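Local structure of glycoside Hydrolase (Bacteroides uniformis, 5T99) at residues A[311-316]-A[344-349]; A[329-334]-A[361-366]; A[367-372]-A[407-412]; A[495-500]-A[585-590]. The protein is a family 2 glycoside hydrolase that binds the inhibitor galacto-isofagomine and probably removes galactose units during agarose breakdown in a gut bacterium. All blocks are in the same frame, centred on the assembly; numbering follows the deposited sequence. Where two conformers were deposited one is given.

Contact 1 (A[311-316]-A[344-349]); sequences GVCLHH and AIRTSH. With GIF (D-galacto-isofagomine), chain C; EDO (1,2-ethanediol), chain Q.
Cys313 lays its sulfur along the Arg346 side chain. SG lies 3.9 Å from Arg346 CB and 3.7 Å from Arg346 NH1, where it meets the edge of the guanidinium group. The Arg346 chain runs extended from CG to NE. Its charged end is held by salt bridges to Glu370 and Glu494. On the other face of the sheet Val312 and Ile345 lie side by side, with CG2 of Val312 3.9 Å from CD1 of Ile345. The backbones form a parallel ladder. Val312 N donates to Ala344 O, and Arg346 N donates to Val312 O at 2.9 Å with an N-H...O angle of 170°. These are neighbouring strands of the TIM barrel, joined through helix 327-339 as a beta-alpha-beta unit. Past the strand ends Ser348 takes over. Its chi1 of 50° sets OG between its own N and carbonyl carbon, from where it gives a weak hydrogen bond to Leu314 O at 2.9 Å. The same OG lies over one face of the His315 ring. A cis peptide leads on to His349, whose NE2 hydrogen-bonds O2 of galacto-isofagomine at 2.7 Å, while its ND1 is bonded to Glu370.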
loop_
_atom_site.group_PDB
_atom_site.type_symbol
_atom_site.label_atom_id
_atom_site.label_comp_id
_atom_site.label_asym_id
_atom_site.label_seq_id
_atom_site.Cartn_x
_atom_site.Cartn_y
_atom_site.Cartn_z
ATOM N N GLY A 311 2.121 -7.912 10.709
ATOM C CA GLY A 311 2.413 -7.003 9.601
ATOM C C GLY A 311 2.514 -7.656 8.248
ATOM O O GLY A 311 2.700 -8.861 8.143
ATOM N N VAL A 312 2.411 -6.832 7.211
ATOM C CA VAL A 312 2.616 -7.268 5.841
ATOM C C VAL A 312 3.429 -6.224 5.078
ATOM O O VAL A 312 3.319 -5.015 5.342
ATOM C CB VAL A 312 1.286 -7.559 5.100
ATOM C CG1 VAL A 312 0.446 -8.545 5.891
ATOM C CG2 VAL A 312 0.492 -6.293 4.844
ATOM N N CYS A 313 4.264 -6.709 4.161
ATOM C CA CYS A 313 4.876 -5.863 3.161
ATOM C C CYS A 313 3.923 -5.819 2.001
ATOM O O CYS A 313 3.283 -6.830 1.691
ATOM C CB CYS A 313 6.218 -6.432 2.700
ATOM S SG CYS A 313 7.419 -6.553 4.028
ATOM N N LEU A 314 3.837 -4.664 1.352
ATOM C CA LEU A 314 3.019 -4.489 0.152
ATOM C C LEU A 314 3.788 -3.651 -0.847
ATOM O O LEU A 314 4.387 -2.629 -0.465
ATOM C CB LEU A 314 1.709 -3.762 0.486
ATOM C CG LEU A 314 0.636 -4.483 1.300
ATOM C CD1 LEU A 314 -0.500 -3.531 1.642
ATOM C CD2 LEU A 314 0.098 -5.669 0.532
ATOM N N HIS A 315 3.780 -4.077 -2.115
ATOM C CA HIS A 315 4.241 -3.218 -3.199
ATOM C C HIS A 315 3.109 -2.327 -3.651
ATOM O O HIS A 315 1.950 -2.606 -3.385
ATOM C CB HIS A 315 4.847 -4.006 -4.365
ATOM C CG HIS A 315 6.301 -4.316 -4.178
ATOM N ND1 HIS A 315 7.255 -3.331 -4.018
ATOM C CD2 HIS A 315 6.964 -5.498 -4.111
ATOM C CE1 HIS A 315 8.440 -3.893 -3.851
ATOM N NE2 HIS A 315 8.292 -5.207 -3.909
ATOM N N HIS A 316 3.479 -1.238 -4.313
ATOM C CA HIS A 316 2.560 -0.149 -4.594
ATOM C C HIS A 316 1.540 -0.417 -5.679
ATOM O O HIS A 316 0.508 0.255 -5.704
ATOM C CB HIS A 316 3.312 1.148 -4.898
ATOM C CG HIS A 316 4.023 1.152 -6.214
ATOM N ND1 HIS A 316 5.176 0.427 -6.444
ATOM C CD2 HIS A 316 3.759 1.814 -7.364
ATOM C CE1 HIS A 316 5.588 0.639 -7.681
ATOM N NE2 HIS A 316 4.746 1.476 -8.260
ATOM N N ALA A 344 -0.479 -3.764 10.753
ATOM C CA ALA A 344 0.749 -3.036 10.429
ATOM C C ALA A 344 1.214 -3.262 8.997
ATOM O O ALA A 344 1.026 -4.336 8.444
ATOM C CB ALA A 344 1.841 -3.419 11.404
ATOM N N ILE A 345 1.813 -2.227 8.413
ATOM C CA ILE A 345 2.253 -2.238 7.022
ATOM C C ILE A 345 3.718 -1.807 6.966
ATOM O O ILE A 345 4.102 -0.847 7.622
ATOM C CB ILE A 345 1.441 -1.257 6.136
ATOM C CG1 ILE A 345 -0.076 -1.433 6.310
ATOM C CG2 ILE A 345 1.833 -1.410 4.668
ATOM C CD1 ILE A 345 -0.648 -2.738 5.792
ATOM N N ARG A 346 4.524 -2.510 6.174
ATOM C CA ARG A 346 5.873 -2.051 5.807
ATOM C C ARG A 346 5.813 -1.632 4.348
ATOM O O ARG A 346 5.446 -2.457 3.520
ATOM C CB ARG A 346 6.874 -3.190 5.992
ATOM C CG ARG A 346 8.300 -2.880 5.537
ATOM C CD ARG A 346 9.339 -3.760 6.234
ATOM N NE ARG A 346 10.693 -3.479 5.738
ATOM C CZ ARG A 346 11.385 -4.210 4.852
ATOM N NH1 ARG A 346 10.915 -5.356 4.334
ATOM N NH2 ARG A 346 12.586 -3.792 4.474
ATOM N N THR A 347 6.187 -0.389 4.015
ATOM C CA THR A 347 6.094 0.096 2.616
ATOM C C THR A 347 7.313 -0.307 1.765
ATOM O O THR A 347 8.078 0.529 1.260
ATOM C CB THR A 347 5.788 1.617 2.495
ATOM O OG1 THR A 347 6.939 2.415 2.783
ATOM C CG2 THR A 347 4.668 2.014 3.418
ATOM N N SER A 348 7.475 -1.614 1.609
ATOM C CA SER A 348 8.516 -2.201 0.771
ATOM C C SER A 348 8.470 -1.645 -0.657
ATOM O O SER A 348 7.406 -1.730 -1.274
ATOM C CB SER A 348 8.246 -3.692 0.690
ATOM O OG SER A 348 6.882 -3.900 0.344
ATOM N N HIS A 349 9.541 -1.051 -1.203
ATOM C CA HIS A 349 10.742 -0.547 -0.506
ATOM C C HIS A 349 10.965 0.899 -0.986
ATOM O O HIS A 349 11.946 1.224 -1.678
ATOM C CB HIS A 349 11.977 -1.399 -0.814
ATOM C CG HIS A 349 11.783 -2.855 -0.570
ATOM N ND1 HIS A 349 11.741 -3.402 0.694
ATOM C CD2 HIS A 349 11.631 -3.888 -1.431
ATOM C CE1 HIS A 349 11.565 -4.709 0.603
ATOM N NE2 HIS A 349 11.491 -5.029 -0.676
HETATM C C GIF C . 13.388 -8.300 -0.639
HETATM N N GIF C . 13.614 -9.551 0.069
HETATM O O GIF C . 11.852 -13.305 -1.408
HETATM C C1 GIF C . 12.072 -8.358 -1.391
HETATM O O1 GIF C . 12.940 -9.605 -3.253
HETATM C C2 GIF C . 11.956 -9.634 -2.221
HETATM O O2 GIF C . 11.973 -7.223 -2.248
HETATM C C3 GIF C . 12.145 -10.883 -1.366
HETATM C C4 GIF C . 13.473 -10.823 -0.618
HETATM C C5 GIF C . 12.077 -12.147 -2.224
HETATM C C1 EDO Q . 1.725 0.901 -0.655
HETATM O O1 EDO Q . 2.604 1.348 -1.680
HETATM C C2 EDO Q . 2.341 -0.276 0.090
HETATM O O2 EDO Q . 3.716 -0.024 0.406
#

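Contact 2 (A[329-334]-A[361-366]); sequences ADERKL and DRMGLV
This is a helix-to-helix packing contact on the outside of the barrel, apolar within and charged at its border. Helix 327-339 meets the last turn of helix 354-363 and the link that follows it. Met363 fills the centre. Its chain runs out from the helix and bends at the last torsion (chi3 70°), which turns the methyl onto the neighbouring helix. There CE sits 3.4 Å from Leu334 CB, and SD lies 3.8 Å from the same carbon. CE also comes 3.9 Å from Glu331 O, so the methyl rests against the helix backbone as well as on a side chain. Leu334 has a second partner further in. Its CD2 branch meets CD1 of Leu365 at 3.8 Å, the two chains crossing at a slant.

In the TIM barrel such helices form the layer around the parallel strands, and both leucines also touch Ile345 of strand 344-346. Gly364 closes the second helix with a Schellman motif. Its positive phi of 75° turns the chain out of the helix and towards strand 366-370.

At the border Glu331 reaches out on an extended chain. In one of the two modelled conformers of the exposed Arg362, Glu331 OE2 lies 3.3 Å from Arg362 NH1, a long salt bridge that is doubtful for that reason. In that conformer OE2 meets the guanidinium at its edge, with the carboxylate and guanidinium planes 54° apart. The other carboxylate oxygen, OE1, has a salt bridge to Arg328.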
loop_
_atom_site.group_PDB
_atom_site.type_symbol
_atom_site.label_atom_id
_atom_site.label_comp_id
_atom_site.label_asym_id
_atom_site.label_seq_id
_atom_site.Cartn_x
_atom_site.Cartn_y
_atom_site.Cartn_z
ATOM N N ALA A 329 -9.114 1.054 -4.747
ATOM C CA ALA A 329 -8.215 -0.104 -4.881
ATOM C C ALA A 329 -7.379 -0.313 -3.619
ATOM O O ALA A 329 -7.298 -1.430 -3.110
ATOM C CB ALA A 329 -7.300 0.058 -6.093
ATOM N N ASP A 330 -6.773 0.772 -3.125
ATOM C CA ASP A 330 -5.973 0.727 -1.882
ATOM C C ASP A 330 -6.836 0.397 -0.664
ATOM O O ASP A 330 -6.458 -0.448 0.143
ATOM C CB ASP A 330 -5.210 2.045 -1.634
ATOM C CG ASP A 330 -3.924 2.175 -2.457
ATOM O OD1 ASP A 330 -3.470 1.214 -3.083
ATOM O OD2 ASP A 330 -3.335 3.265 -2.456
ATOM N N GLU A 331 -7.994 1.040 -0.546
ATOM C CA GLU A 331 -8.902 0.781 0.568
ATOM C C GLU A 331 -9.274 -0.704 0.652
ATOM O O GLU A 331 -9.180 -1.315 1.709
ATOM C CB GLU A 331 -10.165 1.634 0.450
ATOM C CG GLU A 331 -11.040 1.596 1.696
ATOM C CD GLU A 331 -12.365 2.323 1.523
ATOM O OE1 GLU A 331 -13.008 2.205 0.454
ATOM O OE2 GLU A 331 -12.773 3.001 2.486
ATOM N N ARG A 332 -9.686 -1.266 -0.477
ATOM C CA ARG A 332 -10.018 -2.690 -0.576
ATOM C C ARG A 332 -8.856 -3.575 -0.132
ATOM O O ARG A 332 -9.032 -4.482 0.700
ATOM C CB ARG A 332 -10.418 -3.033 -2.008
ATOM C CG ARG A 332 -10.675 -4.504 -2.271
ATOM C CD ARG A 332 -11.216 -4.685 -3.670
ATOM N NE ARG A 332 -11.353 -6.085 -4.041
ATOM C CZ ARG A 332 -10.431 -6.824 -4.662
ATOM N NH1 ARG A 332 -9.230 -6.336 -4.994
ATOM N NH2 ARG A 332 -10.725 -8.085 -4.964
ATOM N N LYS A 333 -7.677 -3.304 -0.680
ATOM C CA LYS A 333 -6.456 -4.026 -0.294
ATOM C C LYS A 333 -6.224 -3.977 1.219
ATOM O O LYS A 333 -6.015 -4.996 1.839
ATOM C CB LYS A 333 -5.249 -3.466 -1.049
ATOM C CG LYS A 333 -3.962 -4.233 -0.819
ATOM C CD LYS A 333 -2.946 -3.988 -1.924
ATOM C CE LYS A 333 -2.482 -2.545 -1.984
ATOM N NZ LYS A 333 -1.533 -2.344 -3.116
ATOM N N LEU A 334 -6.318 -2.798 1.812
ATOM C CA LEU A 334 -6.132 -2.653 3.260
ATOM C C LEU A 334 -7.244 -3.319 4.075
ATOM O O LEU A 334 -6.960 -3.938 5.112
ATOM C CB LEU A 334 -5.971 -1.170 3.637
ATOM C CG LEU A 334 -4.700 -0.521 3.061
ATOM C CD1 LEU A 334 -4.688 0.965 3.335
ATOM C CD2 LEU A 334 -3.443 -1.155 3.639
ATOM N N ASP A 361 -4.002 5.909 8.117
ATOM C CA ASP A 361 -4.472 6.817 9.179
ATOM C C ASP A 361 -5.943 6.526 9.541
ATOM O O ASP A 361 -6.261 6.250 10.707
ATOM C CB ASP A 361 -4.362 8.295 8.758
ATOM C CG ASP A 361 -2.924 8.787 8.596
ATOM O OD1 ASP A 361 -1.983 8.157 9.096
ATOM O OD2 ASP A 361 -2.744 9.855 7.964
ATOM N N ARG A 362 -6.813 6.590 8.529
ATOM C CA ARG A 362 -8.257 6.359 8.691
ATOM C C ARG A 362 -8.634 4.958 9.174
ATOM O O ARG A 362 -9.642 4.801 9.850
ATOM C CB ARG A 362 -8.998 6.647 7.383
ATOM C CG ARG A 362 -9.764 7.955 7.399
ATOM C CD ARG A 362 -10.209 8.408 6.012
ATOM N NE ARG A 362 -10.529 7.316 5.094
ATOM C CZ ARG A 362 -11.681 6.652 5.069
ATOM N NH1 ARG A 362 -11.859 5.682 4.184
ATOM N NH2 ARG A 362 -12.648 6.945 5.935
ATOM N N MET A 363 -7.827 3.957 8.828
ATOM C CA MET A 363 -8.119 2.543 9.153
ATOM C C MET A 363 -7.328 1.981 10.351
ATOM O O MET A 363 -7.436 0.791 10.667
ATOM C CB MET A 363 -7.903 1.680 7.901
ATOM C CG MET A 363 -8.900 1.978 6.779
ATOM S SD MET A 363 -8.443 1.284 5.176
ATOM C CE MET A 363 -8.681 -0.451 5.524
ATOM N N GLY A 364 -6.522 2.827 11.000
ATOM C CA GLY A 364 -5.856 2.465 12.240
ATOM C C GLY A 364 -4.674 1.529 12.121
ATOM O O GLY A 364 -4.360 0.814 13.070
ATOM N N LEU A 365 -4.001 1.547 10.982
ATOM C CA LEU A 365 -2.837 0.697 10.761
ATOM C C LEU A 365 -1.551 1.467 11.037
ATOM O O LEU A 365 -1.435 2.626 10.652
ATOM C CB LEU A 365 -2.814 0.214 9.312
ATOM C CG LEU A 365 -3.968 -0.685 8.868
ATOM C CD1 LEU A 365 -3.922 -0.845 7.354
ATOM C CD2 LEU A 365 -3.917 -2.048 9.549
ATOM N N VAL A 366 -0.575 0.822 11.676
ATOM C CA VAL A 366 0.724 1.450 11.897
ATOM C C VAL A 366 1.616 1.134 10.710
ATOM O O VAL A 366 1.505 0.056 10.122
ATOM C CB VAL A 366 1.353 1.098 13.265
ATOM C CG1 VAL A 366 0.497 1.695 14.372
ATOM C CG2 VAL A 366 1.538 -0.399 13.485
#

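Contact 3 (A[367-372]-A[407-412]); sequences VLDEAF and PSVIMW
Val367 begins the pairing with its backbone N, which bonds to Ser408 O at 2.7 Å. Its CG2 branch packs on CB of Ser408, whose hydroxyl is bonded to Asp361. Val367 O then takes two donors. Ile410 N comes in at 2.8 Å, in the carbonyl plane and nearly straight (171°). Met411 N adds a weak bond at 3.5 Å. One carbonyl facing two successive N-H groups marks a beta bulge. The register slips by one residue here, from Val367 opposite Val409 to Leu368 opposite Met411.

Leu368 lies alongside Met411, with CG 4.0 Å from SD. Its CD1 branch reaches CG1 of Ile410 at 4.1 Å. The two strands are parallel neighbours in the TIM barrel, joined through helix 388-403 as a beta-alpha-beta unit. On the face that carries Val367 and Val409, Asp369 sends its carboxylate out beside Trp412. CG stands anti to N (chi1 -160°), and OD2 comes 3.5 Å from Trp412 CZ3. The carboxylate and ring planes are 29° apart. Asp369 CB also rests on CG1 of Val409, which lies over one face of the indole. The indole N-H is bonded to Asp442. Asp369 N continues the ladder with a 3.1 Å bond to Met411 O. Glu370 turns away from the partner strand, and its carboxylate is bonded to the Ser413 hydroxyl.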
loop_
_atom_site.group_PDB
_atom_site.type_symbol
_atom_site.label_atom_id
_atom_site.label_comp_id
_atom_site.label_asym_id
_atom_site.label_seq_id
_atom_site.Cartn_x
_atom_site.Cartn_y
_atom_site.Cartn_z
ATOM N N VAL A 367 2.474 2.084 10.341
ATOM C CA VAL A 367 3.249 2.019 9.117
ATOM C C VAL A 367 4.755 2.259 9.323
ATOM O O VAL A 367 5.157 3.204 10.005
ATOM C CB VAL A 367 2.716 3.024 8.082
ATOM C CG1 VAL A 367 3.561 3.002 6.812
ATOM C CG2 VAL A 367 1.255 2.729 7.754
ATOM N N LEU A 368 5.564 1.392 8.704
ATOM C CA LEU A 368 6.994 1.595 8.525
ATOM C C LEU A 368 7.193 2.178 7.132
ATOM O O LEU A 368 6.992 1.491 6.130
ATOM C CB LEU A 368 7.752 0.280 8.661
ATOM C CG LEU A 368 7.957 -0.260 10.078
ATOM C CD1 LEU A 368 6.643 -0.378 10.828
ATOM C CD2 LEU A 368 8.684 -1.602 10.054
ATOM N N ASP A 369 7.593 3.443 7.081
ATOM C CA ASP A 369 7.634 4.232 5.852
ATOM C C ASP A 369 9.070 4.157 5.328
ATOM O O ASP A 369 9.990 4.731 5.942
ATOM C CB ASP A 369 7.226 5.660 6.217
ATOM C CG ASP A 369 6.751 6.492 5.048
ATOM O OD1 ASP A 369 6.877 6.080 3.877
ATOM O OD2 ASP A 369 6.258 7.617 5.337
ATOM N N GLU A 370 9.274 3.423 4.228
ATOM C CA GLU A 370 10.618 3.020 3.771
ATOM C C GLU A 370 11.096 3.829 2.564
ATOM O O GLU A 370 10.370 3.999 1.601
ATOM C CB GLU A 370 10.649 1.525 3.451
ATOM C CG GLU A 370 12.046 0.968 3.181
ATOM C CD GLU A 370 12.127 -0.536 3.345
ATOM O OE1 GLU A 370 11.716 -1.272 2.415
ATOM O OE2 GLU A 370 12.602 -0.983 4.416
ATOM N N ALA A 371 12.332 4.308 2.619
ATOM C CA ALA A 371 12.826 5.267 1.637
ATOM C C ALA A 371 13.447 4.628 0.391
ATOM O O ALA A 371 13.144 5.065 -0.720
ATOM C CB ALA A 371 13.842 6.204 2.290
ATOM N N PHE A 372 14.314 3.624 0.583
ATOM C CA PHE A 372 15.220 3.148 -0.473
ATOM C C PHE A 372 15.433 1.646 -0.438
ATOM O O PHE A 372 15.354 1.015 0.621
ATOM C CB PHE A 372 16.611 3.792 -0.347
ATOM C CG PHE A 372 16.598 5.293 -0.263
ATOM C CD1 PHE A 372 16.072 6.052 -1.291
ATOM C CD2 PHE A 372 17.132 5.944 0.844
ATOM C CE1 PHE A 372 16.059 7.439 -1.215
ATOM C CE2 PHE A 372 17.127 7.328 0.928
ATOM C CZ PHE A 372 16.589 8.083 -0.105
ATOM N N PRO A 407 -0.521 10.015 11.521
ATOM C CA PRO A 407 -0.411 9.232 12.768
ATOM C C PRO A 407 -0.151 7.738 12.554
ATOM O O PRO A 407 0.323 7.075 13.472
ATOM C CB PRO A 407 -1.776 9.434 13.424
ATOM C CG PRO A 407 -2.688 9.725 12.297
ATOM C CD PRO A 407 -1.875 10.576 11.368
ATOM N N SER A 408 -0.462 7.216 11.366
ATOM C CA SER A 408 -0.173 5.822 11.030
ATOM C C SER A 408 1.327 5.526 11.032
ATOM O O SER A 408 1.724 4.448 11.408
ATOM C CB SER A 408 -0.771 5.441 9.664
ATOM O OG SER A 408 -0.223 6.228 8.619
ATOM N N VAL A 409 2.156 6.483 10.624
ATOM C CA VAL A 409 3.605 6.229 10.466
ATOM C C VAL A 409 4.274 6.175 11.836
ATOM O O VAL A 409 4.152 7.113 12.619
ATOM C CB VAL A 409 4.298 7.298 9.588
ATOM C CG1 VAL A 409 5.787 7.029 9.495
ATOM C CG2 VAL A 409 3.677 7.307 8.204
ATOM N N ILE A 410 4.954 5.068 12.118
ATOM C CA ILE A 410 5.645 4.896 13.397
ATOM C C ILE A 410 7.148 4.720 13.289
ATOM O O ILE A 410 7.826 4.853 14.304
ATOM C CB ILE A 410 5.053 3.736 14.242
ATOM C CG1 ILE A 410 5.073 2.394 13.481
ATOM C CG2 ILE A 410 3.635 4.095 14.663
ATOM C CD1 ILE A 410 4.830 1.182 14.356
ATOM N N MET A 411 7.670 4.406 12.107
ATOM C CA MET A 411 9.109 4.322 11.903
ATOM C C MET A 411 9.508 4.868 10.527
ATOM O O MET A 411 8.718 4.844 9.592
ATOM C CB MET A 411 9.586 2.878 12.007
ATOM C CG MET A 411 9.152 2.111 13.241
ATOM S SD MET A 411 10.111 0.584 13.350
ATOM C CE MET A 411 9.141 -0.406 14.485
ATOM N N TRP A 412 10.736 5.364 10.427
ATOM C CA TRP A 412 11.368 5.694 9.155
ATOM C C TRP A 412 12.375 4.592 8.829
ATOM O O TRP A 412 13.398 4.470 9.501
ATOM C CB TRP A 412 12.086 7.043 9.234
ATOM C CG TRP A 412 11.229 8.166 9.707
ATOM C CD1 TRP A 412 11.314 8.803 10.905
ATOM C CD2 TRP A 412 10.147 8.778 9.004
ATOM N NE1 TRP A 412 10.366 9.782 10.986
ATOM C CE2 TRP A 412 9.632 9.789 9.833
ATOM C CE3 TRP A 412 9.567 8.575 7.744
ATOM C CZ2 TRP A 412 8.557 10.602 9.451
ATOM C CZ3 TRP A 412 8.502 9.380 7.357
ATOM C CH2 TRP A 412 8.005 10.382 8.209
#

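Contact 4 (A[495-500]-A[585-590]); sequences TSSCTS and SYFGAV. With GIF (D-galacto-isofagomine), chain C.
Two loops at the rim of the galacto-isofagomine pocket meet here, and each gives one residue to the ligand. Ser497 OG hydrogen-bonds the ligand's exocyclic hydroxyl, atom O, at 2.9 Å, and it also bonds to Tyr473 OH. Phe587 packs against the same arm, with CZ 3.4 Å from ligand O and a little further from C5. The CH2OH arm thus has a hydrogen bond on its oxygen and van der Waals contact with the ring.

The first torsion of Phe587 (chi1 -66°) puts CG anti to the carbonyl carbon and brings the ring beside Ser497 and the ligand arm. Ser497 O meets the ring edge near its plane, 3.3 Å from CE1. Thr499 lies alongside the ring. Its methyl CG2 is 3.5 Å from both CD1 and CE1, approaching obliquely. Its hydroxyl is bonded to Ile526 O.

The loops follow strands 490-495 and 549-552, neighbouring parallel strands of the barrel. Substrate pockets of TIM barrels are built from loops at these C-terminal strand ends. The backbones are tied by Ser500 N, which donates to Tyr586 O at 3.1 Å with an N-H...O angle of 163°. Beside this bond Thr499 CA points its hydrogen at Tyr586 O, and Phe587 CA points its hydrogen at Cys498 O. Tyr586 packs its CB on Thr499 CB at 3.8 Å. Ser500 O lies at the edge of the tyrosine ring, whose hydroxyl bonds to Ser582. The Ser500 hydroxyl bonds to Arg599.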
loop_
_atom_site.group_PDB
_atom_site.type_symbol
_atom_site.label_atom_id
_atom_site.label_comp_id
_atom_site.label_asym_id
_atom_site.label_seq_id
_atom_site.Cartn_x
_atom_site.Cartn_y
_atom_site.Cartn_z
ATOM N N THR A 495 9.442 -11.550 6.488
ATOM C CA THR A 495 9.303 -12.922 6.978
ATOM C C THR A 495 8.587 -13.850 5.993
ATOM O O THR A 495 7.817 -13.409 5.129
ATOM C CB THR A 495 8.596 -12.968 8.357
ATOM O OG1 THR A 495 7.257 -12.459 8.260
ATOM C CG2 THR A 495 9.353 -12.147 9.392
ATOM N N SER A 496 8.868 -15.139 6.166
ATOM C CA SER A 496 8.301 -16.246 5.400
ATOM C C SER A 496 8.845 -16.318 3.970
ATOM O O SER A 496 9.750 -17.079 3.726
ATOM C CB SER A 496 6.760 -16.254 5.432
ATOM O OG SER A 496 6.260 -17.481 4.936
ATOM N N SER A 497 8.318 -15.510 3.050
ATOM C CA SER A 497 8.531 -15.686 1.594
ATOM C C SER A 497 8.088 -17.066 1.052
ATOM O O SER A 497 8.548 -17.509 -0.002
ATOM C CB SER A 497 9.978 -15.342 1.178
ATOM O OG SER A 497 10.055 -14.009 0.705
ATOM N N CYS A 498 7.153 -17.701 1.760
ATOM C CA CYS A 498 6.474 -18.897 1.301
ATOM C C CYS A 498 5.681 -18.515 0.054
ATOM O O CYS A 498 5.150 -17.401 -0.054
ATOM C CB CYS A 498 5.534 -19.404 2.403
ATOM S SG CYS A 498 4.749 -21.011 2.115
ATOM N N THR A 499 5.630 -19.432 -0.902
ATOM C CA THR A 499 4.954 -19.197 -2.168
ATOM C C THR A 499 3.806 -20.181 -2.355
ATOM O O THR A 499 3.866 -21.323 -1.878
ATOM C CB THR A 499 5.942 -19.327 -3.339
ATOM O OG1 THR A 499 6.621 -20.588 -3.258
ATOM C CG2 THR A 499 6.962 -18.214 -3.278
ATOM N N SER A 500 2.777 -19.731 -3.066
ATOM C CA SER A 500 1.650 -20.576 -3.444
ATOM C C SER A 500 0.859 -19.950 -4.587
ATOM O O SER A 500 0.933 -18.741 -4.819
ATOM C CB SER A 500 0.733 -20.831 -2.250
ATOM O OG SER A 500 0.227 -19.633 -1.700
ATOM N N SER A 585 3.963 -12.319 -8.844
ATOM C CA SER A 585 4.454 -13.062 -7.686
ATOM C C SER A 585 3.547 -14.194 -7.244
ATOM O O SER A 585 2.382 -14.298 -7.669
ATOM C CB SER A 585 4.691 -12.105 -6.513
ATOM O OG SER A 585 3.471 -11.665 -5.950
ATOM N N TYR A 586 4.125 -15.038 -6.387
ATOM C CA TYR A 586 3.416 -16.075 -5.655
ATOM C C TYR A 586 3.517 -15.904 -4.122
ATOM O O TYR A 586 2.935 -16.694 -3.358
ATOM C CB TYR A 586 4.008 -17.441 -6.024
ATOM C CG TYR A 586 3.979 -17.791 -7.499
ATOM C CD1 TYR A 586 3.008 -18.653 -8.017
ATOM C CD2 TYR A 586 4.947 -17.289 -8.372
ATOM C CE1 TYR A 586 2.990 -18.991 -9.362
ATOM C CE2 TYR A 586 4.932 -17.616 -9.717
ATOM C CZ TYR A 586 3.954 -18.476 -10.201
ATOM O OH TYR A 586 3.942 -18.788 -11.531
ATOM N N PHE A 587 4.237 -14.875 -3.675
ATOM C CA PHE A 587 4.508 -14.650 -2.244
ATOM C C PHE A 587 3.273 -14.201 -1.451
ATOM O O PHE A 587 3.221 -14.352 -0.234
ATOM C CB PHE A 587 5.597 -13.577 -2.075
ATOM C CG PHE A 587 6.955 -13.977 -2.586
ATOM C CD1 PHE A 587 7.652 -15.020 -2.002
ATOM C CD2 PHE A 587 7.559 -13.267 -3.620
ATOM C CE1 PHE A 587 8.913 -15.376 -2.458
ATOM C CE2 PHE A 587 8.823 -13.615 -4.083
ATOM C CZ PHE A 587 9.500 -14.679 -3.502
ATOM N N GLY A 588 2.304 -13.616 -2.143
ATOM C CA GLY A 588 1.118 -13.055 -1.513
ATOM C C GLY A 588 0.284 -14.079 -0.770
ATOM O O GLY A 588 0.095 -15.196 -1.251
ATOM N N ALA A 589 -0.190 -13.702 0.416
ATOM C CA ALA A 589 -1.229 -14.463 1.107
ATOM C C ALA A 589 -2.575 -14.338 0.375
ATOM O O ALA A 589 -3.419 -15.238 0.443
ATOM C CB ALA A 589 -1.359 -13.982 2.539
ATOM N N VAL A 590 -2.759 -13.209 -0.304
ATOM C CA VAL A 590 -3.924 -12.931 -1.128
ATOM C C VAL A 590 -3.385 -12.742 -2.537
ATOM O O VAL A 590 -2.306 -12.169 -2.708
ATOM C CB VAL A 590 -4.653 -11.661 -0.619
ATOM C CG1 VAL A 590 -5.829 -11.279 -1.504
ATOM C CG2 VAL A 590 -5.141 -11.869 0.817
HETATM C C GIF C . 13.388 -8.300 -0.639
HETATM N N GIF C . 13.614 -9.551 0.069
HETATM O O GIF C . 11.852 -13.305 -1.408
HETATM C C1 GIF C . 12.072 -8.358 -1.391
HETATM O O1 GIF C . 12.940 -9.605 -3.253
HETATM C C2 GIF C . 11.956 -9.634 -2.221
HETATM O O2 GIF C . 11.973 -7.223 -2.248
HETATM C C3 GIF C . 12.145 -10.883 -1.366
HETATM C C4 GIF C . 13.473 -10.823 -0.618
HETATM C C5 GIF C . 12.077 -12.147 -2.224
#

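In the fold
Contacts 1, 2 and 3 lie in the first part of the TIM barrel, with centres 10 to 14 Å apart. They touch one another. Contacts 1 and 3 share one sheet through neighbouring strands 344-346 and 366-370. Contact 2 packs helices 327-339 and 354-363 outside those strands, and its segments alternate with those of contact 1 along the chain. Contact 3 follows both. Contact 4 comes last, in loops after strands 490-495 and 549-552, about 13 Å from contact 1 between centres and about 22 Å from contact 3. Contacts 1 and 4 do not touch, but both reach galacto-isofagomine. The end of strand 366-370 in contact 3 lies just behind the part of the pocket that contact 1 supplies.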